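Local coordinates for protein orotidine 5'-phosphate decarboxylase (Methanocaldococcus jannaschii, PDB 4LUI) that probably decarboxylates orotidine 5'-monophosphate to uridine 5'-monophosphate, the last step of de novo UMP synthesis, as a homodimeric TIM-barrel enzyme, at residues Asp79-Asp84 with Gly102-Gly107; Ala164-Pro169 with Val183-Val188. All blocks are in the same frame, centred on the assembly; numbering follows the deposited sequence.

Interaction 1: residues Asp79-Asp84 with Gly102-Gly107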
ATOM      1  N   ASP B  79       1.052  -8.507  -3.257  1.00 12.07           N
ATOM      2  CA  ASP B  79       1.014  -7.267  -4.014  1.00 12.81           C
ATOM      3  C   ASP B  79       0.502  -6.170  -3.085  1.00 11.17           C
ATOM      4  O   ASP B  79      -0.672  -5.793  -3.122  1.00 12.94           O
ATOM      5  CB  ASP B  79       0.118  -7.429  -5.238  1.00 12.54           C
ATOM      6  CG  ASP B  79       0.211  -6.257  -6.196  1.00 13.72           C
ATOM      7  OD1 ASP B  79       0.950  -5.287  -5.898  1.00 12.99           O
ATOM      8  OD2 ASP B  79      -0.472  -6.304  -7.241  1.00 18.64           O
ATOM      9  N   PHE B  80       1.402  -5.679  -2.234  1.00 10.35           N
ATOM     10  CA  PHE B  80       1.024  -4.764  -1.160  1.00  9.16           C
ATOM     11  C   PHE B  80       1.452  -3.324  -1.435  1.00 12.36           C
ATOM     12  O   PHE B  80       1.228  -2.437  -0.598  1.00 15.52           O
ATOM     13  CB  PHE B  80       1.647  -5.238   0.147  1.00 12.90           C
ATOM     14  CG  PHE B  80       0.949  -6.419   0.766  1.00 12.77           C
ATOM     15  CD1 PHE B  80      -0.156  -7.001   0.160  1.00 12.26           C
ATOM     16  CD2 PHE B  80       1.404  -6.942   1.969  1.00 12.02           C
ATOM     17  CE1 PHE B  80      -0.806  -8.101   0.746  1.00 13.20           C
ATOM     18  CE2 PHE B  80       0.759  -8.024   2.570  1.00 11.79           C
ATOM     19  CZ  PHE B  80      -0.346  -8.612   1.953  1.00 15.04           C
ATOM     20  N   LYS B  81       2.058  -3.106  -2.598  1.00 10.92           N
ATOM     21  CA  LYS B  81       2.415  -1.752  -3.040  1.00 12.99           C
ATOM     22  C   LYS B  81       3.090  -0.939  -1.926  1.00 10.91           C
ATOM     23  O   LYS B  81       2.720   0.217  -1.688  1.00 11.03           O
ATOM     24  CB  LYS B  81       1.155  -0.995  -3.499  1.00 13.20           C
ATOM     25  CG  LYS B  81       0.438  -1.605  -4.713  1.00 17.44           C
ATOM     26  CD  LYS B  81       1.381  -1.812  -5.887  1.00 15.38           C
ATOM     27  CE  LYS B  81       0.615  -1.937  -7.215  1.00 16.32           C
ATOM     28  NZ  LYS B  81      -0.263  -3.148  -7.242  1.00 13.58           N
ATOM     29  N   VAL B  82       4.054  -1.546  -1.240  1.00  9.99           N
ATOM     30  CA  VAL B  82       4.603  -0.977  -0.009  1.00  9.49           C
ATOM     31  C   VAL B  82       5.175   0.409  -0.300  1.00 11.05           C
ATOM     32  O   VAL B  82       5.932   0.587  -1.259  1.00 12.22           O
ATOM     33  CB  VAL B  82       5.707  -1.872   0.587  1.00 11.91           C
ATOM     34  CG1 VAL B  82       6.123  -1.347   1.938  1.00 16.77           C
ATOM     35  CG2 VAL B  82       5.210  -3.321   0.717  1.00 15.61           C
ATOM     36  N   ALA B  83       4.787   1.386   0.508  1.00 12.88           N
ATOM     37  CA  ALA B  83       5.042   2.770   0.161  1.00 14.13           C
ATOM     38  C   ALA B  83       5.138   3.643   1.401  1.00 10.70           C
ATOM     39  O   ALA B  83       4.497   4.688   1.477  1.00 13.64           O
ATOM     40  CB  ALA B  83       3.938   3.282  -0.779  1.00 13.18           C
ATOM     41  N   ASP B  84       5.951   3.216   2.367  1.00 11.05           N
ATOM     42  CA  ASP B  84       6.141   3.973   3.602  1.00 13.36           C
ATOM     43  C   ASP B  84       7.619   4.286   3.872  1.00 13.19           C
ATOM     44  O   ASP B  84       8.480   4.041   3.030  1.00 14.29           O
ATOM     45  CB  ASP B  84       5.501   3.226   4.787  1.00 15.04           C
ATOM     46  CG  ASP B  84       4.809   4.154   5.765  1.00 19.51           C
ATOM     47  OD1 ASP B  84       5.469   5.103   6.250  1.00 18.21           O
ATOM     48  OD2 ASP B  84       3.601   3.939   6.033  1.00 15.84           O
ATOM     49  N   GLY B 102       7.414 -13.449  -1.727  1.00 15.10           N
ATOM     50  CA  GLY B 102       7.877 -12.207  -2.311  1.00 11.32           C
ATOM     51  C   GLY B 102       6.890 -11.106  -2.000  1.00 12.05           C
ATOM     52  O   GLY B 102       5.742 -11.365  -1.639  1.00 13.24           O
ATOM     53  N   ILE B 103       7.357  -9.870  -2.118  1.00 12.63           N
ATOM     54  CA  ILE B 103       6.525  -8.719  -1.819  1.00 13.56           C
ATOM     55  C   ILE B 103       6.765  -7.623  -2.858  1.00 11.94           C
ATOM     56  O   ILE B 103       7.904  -7.418  -3.310  1.00 14.41           O
ATOM     57  CB  ILE B 103       6.794  -8.230  -0.366  1.00 11.71           C
ATOM     58  CG1 ILE B 103       5.813  -7.132   0.044  1.00 11.29           C
ATOM     59  CG2 ILE B 103       8.252  -7.791  -0.181  1.00 14.15           C
ATOM     60  CD1 ILE B 103       5.995  -6.722   1.509  1.00 16.23           C
ATOM     61  N   ILE B 104       5.684  -6.947  -3.256  1.00 10.04           N
ATOM     62  CA  ILE B 104       5.759  -5.885  -4.251  1.00 10.60           C
ATOM     63  C   ILE B 104       5.783  -4.526  -3.554  1.00 11.50           C
ATOM     64  O   ILE B 104       4.939  -4.244  -2.691  1.00 10.76           O
ATOM     65  CB  ILE B 104       4.587  -5.981  -5.262  1.00 13.15           C
ATOM     66  CG1 ILE B 104       4.754  -7.247  -6.114  1.00 12.17           C
ATOM     67  CG2 ILE B 104       4.534  -4.737  -6.144  1.00 13.73           C
ATOM     68  CD1 ILE B 104       3.530  -7.608  -6.943  1.00 12.83           C
ATOM     69  N   VAL B 105       6.773  -3.711  -3.920  1.00 11.06           N
ATOM     70  CA  VAL B 105       6.983  -2.394  -3.323  1.00 11.76           C
ATOM     71  C   VAL B 105       6.978  -1.288  -4.384  1.00 13.60           C
ATOM     72  O   VAL B 105       7.276  -1.533  -5.558  1.00 14.74           O
ATOM     73  CB  VAL B 105       8.314  -2.343  -2.543  1.00 13.17           C
ATOM     74  CG1 VAL B 105       8.404  -3.545  -1.592  1.00 13.78           C
ATOM     75  CG2 VAL B 105       9.510  -2.348  -3.494  1.00 17.72           C
ATOM     76  N   HIS B 106       6.611  -0.078  -3.976  1.00 12.00           N
ATOM     77  CA  HIS B 106       6.794   1.092  -4.836  1.00 11.39           C
ATOM     78  C   HIS B 106       8.219   1.588  -4.737  1.00 14.66           C
ATOM     79  O   HIS B 106       8.813   1.573  -3.661  1.00 16.05           O
ATOM     80  CB  HIS B 106       5.844   2.236  -4.442  1.00 12.20           C
ATOM     81  CG  HIS B 106       4.500   2.161  -5.104  1.00 12.46           C
ATOM     82  ND1 HIS B 106       4.330   2.328  -6.460  1.00 14.63           N
ATOM     83  CD2 HIS B 106       3.263   1.956  -4.591  1.00 10.36           C
ATOM     84  CE1 HIS B 106       3.045   2.231  -6.759  1.00 11.04           C
ATOM     85  NE2 HIS B 106       2.379   1.986  -5.645  1.00 13.63           N
ATOM     86  N   GLY B 107       8.779   2.001  -5.867  1.00 12.28           N
ATOM     87  CA  GLY B 107      10.066   2.666  -5.862  1.00 13.82           C
ATOM     88  C   GLY B 107       9.932   4.170  -5.667  1.00 14.77           C
ATOM     89  O   GLY B 107      10.924   4.840  -5.339  1.00 14.39           O
TER
HETATM   90  O   HOH W   1       8.623   1.261  -0.840  1.00 24.89           O

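Interaction 2: residues Ala164-Pro169 with Val183-Val188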
ATOM      1  N   ALA B 164       5.457  -3.986 -14.503  1.00 13.99           N
ATOM      2  CA  ALA B 164       5.264  -2.953 -15.514  1.00 15.92           C
ATOM      3  C   ALA B 164       4.201  -3.426 -16.504  1.00 17.09           C
ATOM      4  O   ALA B 164       3.936  -4.627 -16.611  1.00 17.06           O
ATOM      5  CB  ALA B 164       6.583  -2.645 -16.228  1.00 18.84           C
ATOM      6  N   PRO B 165       3.553  -2.484 -17.202  1.00 17.08           N
ATOM      7  CA  PRO B 165       2.453  -2.828 -18.107  1.00 15.86           C
ATOM      8  C   PRO B 165       2.890  -3.381 -19.460  1.00 16.91           C
ATOM      9  O   PRO B 165       4.029  -3.178 -19.888  1.00 16.94           O
ATOM     10  CB  PRO B 165       1.748  -1.478 -18.327  1.00 19.77           C
ATOM     11  CG  PRO B 165       2.213  -0.607 -17.217  1.00 21.44           C
ATOM     12  CD  PRO B 165       3.621  -1.031 -16.968  1.00 19.55           C
ATOM     13  N   SER B 166       1.946  -4.046 -20.129  1.00 17.24           N
ATOM     14  CA  SER B 166       2.149  -4.609 -21.458  1.00 16.47           C
ATOM     15  C   SER B 166       1.224  -3.956 -22.499  1.00 21.16           C
ATOM     16  O   SER B 166       1.008  -4.501 -23.586  1.00 18.80           O
ATOM     17  CB  SER B 166       1.889  -6.118 -21.416  1.00 12.98           C
ATOM     18  OG  SER B 166       0.598  -6.380 -20.871  1.00 15.52           O
ATOM     19  N   THR B 167       0.689  -2.786 -22.167  1.00 17.96           N
ATOM     20  CA  THR B 167      -0.197  -2.063 -23.086  1.00 19.42           C
ATOM     21  C   THR B 167       0.482  -1.637 -24.386  1.00 20.28           C
ATOM     22  O   THR B 167      -0.186  -1.432 -25.405  1.00 19.10           O
ATOM     23  CB  THR B 167      -0.822  -0.832 -22.413  1.00 23.54           C
ATOM     24  OG1 THR B 167       0.213   0.024 -21.923  1.00 24.65           O
ATOM     25  CG2 THR B 167      -1.714  -1.254 -21.263  1.00 28.07           C
ATOM     26  N   ARG B 168       1.804  -1.488 -24.345  1.00 20.26           N
ATOM     27  CA  ARG B 168       2.599  -1.230 -25.547  1.00 19.66           C
ATOM     28  C   ARG B 168       3.821  -2.149 -25.580  1.00 19.80           C
ATOM     29  O   ARG B 168       4.746  -1.967 -24.789  1.00 20.26           O
ATOM     30  CB  ARG B 168       3.062   0.238 -25.603  1.00 23.05           C
ATOM     31  CG  ARG B 168       1.925   1.258 -25.562  1.00 25.84           C
ATOM     32  CD  ARG B 168       2.437   2.685 -25.802  1.00 24.44           C
ATOM     33  NE  ARG B 168       3.018   3.293 -24.606  1.00 21.82           N
ATOM     34  CZ  ARG B 168       4.094   4.079 -24.612  1.00 25.17           C
ATOM     35  NH1 ARG B 168       4.731   4.341 -25.749  1.00 27.04           N
ATOM     36  NH2 ARG B 168       4.540   4.602 -23.476  1.00 28.45           N
ATOM     37  N   PRO B 169       3.834  -3.129 -26.507  1.00 19.88           N
ATOM     38  CA  PRO B 169       4.959  -4.072 -26.607  1.00 22.56           C
ATOM     39  C   PRO B 169       6.286  -3.351 -26.776  1.00 23.67           C
ATOM     40  O   PRO B 169       7.290  -3.736 -26.172  1.00 23.25           O
ATOM     41  CB  PRO B 169       4.640  -4.862 -27.873  1.00 21.64           C
ATOM     42  CG  PRO B 169       3.122  -4.824 -27.951  1.00 25.37           C
ATOM     43  CD  PRO B 169       2.768  -3.435 -27.476  1.00 23.76           C
ATOM     44  N   VAL B 183      10.504  -9.327 -15.480  1.00 14.43           N
ATOM     45  CA  VAL B 183       9.347  -8.453 -15.491  1.00 13.42           C
ATOM     46  C   VAL B 183       8.113  -9.295 -15.240  1.00 13.18           C
ATOM     47  O   VAL B 183       8.015 -10.437 -15.723  1.00 15.74           O
ATOM     48  CB  VAL B 183       9.201  -7.749 -16.852  1.00 17.56           C
ATOM     49  CG1 VAL B 183       8.029  -6.783 -16.826  1.00 26.45           C
ATOM     50  CG2 VAL B 183      10.470  -6.999 -17.180  1.00 20.85           C
ATOM     51  N   ILE B 184       7.197  -8.725 -14.464  1.00 13.62           N
ATOM     52  CA  ILE B 184       5.880  -9.284 -14.191  1.00 13.80           C
ATOM     53  C   ILE B 184       4.875  -8.337 -14.858  1.00 11.94           C
ATOM     54  O   ILE B 184       4.818  -7.150 -14.525  1.00 15.27           O
ATOM     55  CB  ILE B 184       5.640  -9.330 -12.684  1.00 15.36           C
ATOM     56  CG1 ILE B 184       6.671 -10.262 -12.027  1.00 18.55           C
ATOM     57  CG2 ILE B 184       4.231  -9.785 -12.372  1.00 15.62           C
ATOM     58  CD1 ILE B 184       6.853 -10.013 -10.525  1.00 18.82           C
ATOM     59  N   THR B 185       4.115  -8.850 -15.820  1.00 11.23           N
ATOM     60  CA  THR B 185       3.297  -7.992 -16.677  1.00 11.63           C
ATOM     61  C   THR B 185       2.007  -8.714 -17.090  1.00 11.30           C
ATOM     62  O   THR B 185       1.968  -9.941 -17.135  1.00 13.25           O
ATOM     63  CB  THR B 185       4.112  -7.566 -17.924  1.00 15.46           C
ATOM     64  OG1 THR B 185       3.458  -6.479 -18.589  1.00 15.30           O
ATOM     65  CG2 THR B 185       4.286  -8.717 -18.905  1.00 14.18           C
ATOM     66  N   PRO B 186       0.932  -7.968 -17.383  1.00 13.39           N
ATOM     67  CA  PRO B 186      -0.277  -8.704 -17.782  1.00 15.22           C
ATOM     68  C   PRO B 186      -0.099  -9.462 -19.086  1.00 16.18           C
ATOM     69  O   PRO B 186       0.494  -8.941 -20.029  1.00 15.06           O
ATOM     70  CB  PRO B 186      -1.313  -7.590 -17.972  1.00 15.59           C
ATOM     71  CG  PRO B 186      -0.845  -6.505 -17.075  1.00 14.31           C
ATOM     72  CD  PRO B 186       0.660  -6.535 -17.180  1.00 15.01           C
ATOM     73  N   GLY B 187      -0.630 -10.680 -19.143  1.00 12.93           N
ATOM     74  CA  GLY B 187      -0.495 -11.507 -20.327  1.00 14.04           C
ATOM     75  C   GLY B 187      -1.746 -11.481 -21.179  1.00 16.81           C
ATOM     76  O   GLY B 187      -1.759 -11.989 -22.303  1.00 19.75           O
ATOM     77  N   VAL B 188      -2.803 -10.889 -20.634  1.00 15.05           N
ATOM     78  CA  VAL B 188      -4.054 -10.756 -21.361  1.00 13.95           C
ATOM     79  C   VAL B 188      -4.577  -9.339 -21.242  1.00 15.74           C
ATOM     80  O   VAL B 188      -4.222  -8.618 -20.306  1.00 18.65           O
ATOM     81  CB  VAL B 188      -5.131 -11.751 -20.853  1.00 18.87           C
ATOM     82  CG1 VAL B 188      -4.651 -13.181 -21.034  1.00 17.60           C
ATOM     83  CG2 VAL B 188      -5.483 -11.475 -19.398  1.00 24.81           C
TER

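Interaction 1: residues Asp79-Asp84 with Gly102-Gly107
V82 and V105 face each other as a parallel bridge pair, and V82 bonds to the two residues flanking V105, through V82 N to I104 O (3.2 Å) and H106 N to V82 O (2.9 Å). The first lands on a lone pair in the carbonyl plane of I104. V82 O also takes a bond from a water, which reaches on to H106 O. On the helix-facing side, V82 CG2 lies beside the backbone N (CG1 being anti to it, chi1 -173°) and meets I103 CD1 at 3.6 Å, the two side chains crossing at about a right angle, while V82 CB rests on V105 CG1 at 3.8 Å. The two strands belong to one beta-alpha-beta unit of the TIM barrel, whose connecting helix 86-97 packs on V82 and I103. Toward the barrel interior, I104 sets both CG2 and CD1 against the carboxylate of D79, each 3.6 Å from OD1. K81 NZ forms a salt bridge to D79 OD1 (2.8 Å), on the syn side but well out of the carboxylate plane, and K51 bridges to OD2. K81, the predicted proton donor, gets back to D79 through a chain bent at chi2 (-53°) and chi4 (-64°); its NZ also pairs with D84 of the second subunit. H106 lies across the base of this lysine: the CD2 edge of its ring meets K81 O, 3.4 Å from CD2 and near the ring plane, and NE2 sits 3.9 Å from K81 CB. The same NE2 is hydrogen-bonded to A83 O of the second subunit.

Interaction 2: residues Ala164-Pro169 with Val183-Val188
T185 turns its hydroxyl onto the backbone of A164: OG1 stands anti to its own N (chi1 -166°), which swings it across to donate to A164 O at 2.8 Å. The donor is tilted 27° from that carbonyl's plane. One step back along the strand, the N-H of A164 donates to I184 O at 3.2 Å, a sheet-like bond continuing from strand 161-163 past its end. A164 CB leans loosely toward V183 CG1 and otherwise packs on I175 of helix 169-179.

After the A164 bond the loop peels away from strand 183-186, and S166 makes its contact through its side chain. S166 points CB at T185, with OG1 of that threonine 3.3 Å from S166 CB. Its own OG occupies the position between backbone N and carbonyl carbon (chi1 54°), from where it donates to P186 O at 2.7 Å, coming in somewhat tilted from the plane of the P186 carbonyl. The P186 ring lies alongside this hydroxyl, CB and CD each 3.7 Å from S166 OG, and CD also lies near A164 O. P165 turns away from strand 183-186 and its ring touches S135, a predicted substrate-binding residue.

The contact sits at the C-terminal end of the barrel strands, where TIM barrels carry their active sites, and P186 opens a predicted substrate-binding segment that runs on through G187 and V188. As a proline, P186 has no N-H to offer; two hydroxyls, donating to A164 O and P186 O, thus carry the link between the loop and the strand end beyond the last backbone bond.

How the interactions relate
Following the chain from its N terminus, interaction 1 comes first: after strand 75-82 the chain leaves the sheet, helix 86-97 runs back outside it, and 102-107 returns beside 79-84, closing one beta-alpha-beta unit. The chain then passes through strands 127-131 and 161-163 before interaction 2 opens. There 164-169 leads into helix 169-179, and the segment 183-188 comes back to meet it, closing a second loop. The two loops are in series, neither nesting nor crossing. The centres of interactions 1 and 2 lie about 18 Å apart, and the nearest atoms of interactions 1 and 2 about 5 Å, without touching. Both belong to the one closed parallel sheet, interaction 1 joining its third and fourth strands and interaction 2 the loop after its sixth strand to its seventh.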